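Local coordinates for malonyl CoA-acyl carrier protein transacylase (PDB 3IM9) that transfers the malonyl group from malonyl-CoA to the holo acyl carrier protein, supplying malonyl-ACP for bacterial fatty acid synthesis, at residues Arg120-Gly123 / Gln124-Gln128. Sequence-based numbering, arbitrary orientation.
Sequences RKRG and QLMAQ
Arg122 and Met126, one helical turn apart, run side by side in the same direction, and the sulfur of Met126 sits over one face of the guanidinium, near its rim, with SD 3.8 Å from Arg122 NH1. An extended chain, with CG anti to the backbone N (chi1 -173°), carries the Arg122 head group away from the helix; there NH1 donates to Gln71 OE1, while NH2 is shared between Gln256 OE1 and Ser97 OG. A different turn-to-turn pair forms where Gln124 crosses Arg120, its amide nearly parallel to the guanidinium (planes 18° apart) and its NE2 3.7 Å from Arg120 NE. Both are donors, and the charge of Arg120 is met elsewhere, by a salt bridge from NH2 to Asp49, while NH1 is hydrogen-bonded to Glu68 O and Asn69 OD1. Gln124 OE1 instead accepts from a water at 3.1 Å, which in turn takes a hydrogen bond from Lys121 NZ. The bent aliphatic part of Lys121 lies against Leu125, and its ammonium also makes a cation-pi contact with Tyr221. Four i to i+4 bonds satisfy the carbonyls of Arg120 to Gly123 and the N-H groups of Gln124 to Ala127, from Gln124 N to Arg120 O (3.0 Å) through Ala127 N to Gly123 O (2.8 Å). The arrangement is that of a regular alpha-helix, the C-terminal part of helix 112-128, which delivers a calcium-site arginine to the probable nucleophile Ser97 in the FabD acyltransferase active site.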
# COMPACT_ATOMS: atom_id res chain seq x y z
N ARG A 120 -10.33 -5.13 -6.49
CA ARG A 120 -11.66 -5.26 -5.98
C ARG A 120 -11.86 -6.66 -5.36
O ARG A 120 -12.44 -6.75 -4.25
CB ARG A 120 -12.68 -4.99 -7.17
CG ARG A 120 -14.15 -5.38 -6.85
CD ARG A 120 -14.67 -4.49 -5.76
NE ARG A 120 -16.17 -4.56 -5.77
CZ ARG A 120 -16.92 -3.95 -4.89
NH1 ARG A 120 -16.37 -3.22 -3.90
NH2 ARG A 120 -18.30 -4.02 -4.97
N LYS A 121 -11.43 -7.75 -6.05
CA LYS A 121 -11.57 -9.04 -5.43
C LYS A 121 -10.71 -9.16 -4.15
O LYS A 121 -11.21 -9.71 -3.20
CB LYS A 121 -11.10 -10.12 -6.46
CG LYS A 121 -11.26 -11.60 -5.95
CD LYS A 121 -12.66 -12.03 -5.73
CE LYS A 121 -13.32 -12.34 -7.04
NZ LYS A 121 -14.65 -13.12 -6.85
N ARG A 122 -9.50 -8.62 -4.18
CA ARG A 122 -8.61 -8.67 -2.97
C ARG A 122 -9.33 -8.03 -1.77
O ARG A 122 -9.40 -8.61 -0.71
CB ARG A 122 -7.37 -7.83 -3.29
CG ARG A 122 -6.29 -7.93 -2.22
CD ARG A 122 -5.06 -7.18 -2.69
NE ARG A 122 -3.98 -7.16 -1.72
CZ ARG A 122 -3.82 -6.22 -0.80
NH1 ARG A 122 -4.70 -5.23 -0.66
NH2 ARG A 122 -2.76 -6.23 -0.02
N GLY A 123 -9.96 -6.86 -2.01
CA GLY A 123 -10.68 -6.15 -0.95
C GLY A 123 -11.88 -6.95 -0.45
O GLY A 123 -12.17 -7.00 0.77
N GLN A 124 -12.65 -7.56 -1.39
CA GLN A 124 -13.85 -8.32 -0.97
C GLN A 124 -13.41 -9.58 -0.21
O GLN A 124 -14.01 -9.87 0.82
CB GLN A 124 -14.64 -8.82 -2.19
CG GLN A 124 -15.29 -7.66 -2.96
CD GLN A 124 -15.94 -8.18 -4.21
OE1 GLN A 124 -15.31 -8.93 -5.03
NE2 GLN A 124 -17.21 -7.83 -4.36
N LEU A 125 -12.33 -10.22 -0.63
CA LEU A 125 -11.89 -11.43 0.08
C LEU A 125 -11.37 -11.03 1.46
O LEU A 125 -11.65 -11.75 2.47
CB LEU A 125 -10.78 -12.13 -0.70
CG LEU A 125 -11.20 -12.98 -1.88
CD1 LEU A 125 -12.47 -12.58 -2.56
CD2 LEU A 125 -10.06 -13.45 -2.76
N MET A 126 -10.62 -9.93 1.53
CA MET A 126 -10.12 -9.52 2.85
C MET A 126 -11.28 -9.14 3.76
O MET A 126 -11.27 -9.52 4.93
CB MET A 126 -9.11 -8.33 2.72
CG MET A 126 -7.86 -8.81 2.00
SD MET A 126 -6.72 -7.43 1.66
CE MET A 126 -6.49 -6.62 3.23
N ALA A 127 -12.22 -8.37 3.25
CA ALA A 127 -13.40 -7.90 4.04
C ALA A 127 -14.23 -9.08 4.57
O ALA A 127 -14.81 -8.96 5.68
CB ALA A 127 -14.29 -7.00 3.21
N GLN A 128 -14.27 -10.19 3.84
CA GLN A 128 -15.08 -11.37 4.20
C GLN A 128 -14.32 -12.46 4.86
O GLN A 128 -14.93 -13.50 5.20
CB GLN A 128 -15.76 -11.93 2.94
CG GLN A 128 -16.70 -10.84 2.23
CD GLN A 128 -17.16 -11.28 0.83
OE1 GLN A 128 -17.27 -12.46 0.54
NE2 GLN A 128 -17.42 -10.31 -0.04
O HOH W 1 -15.99 -11.86 -4.40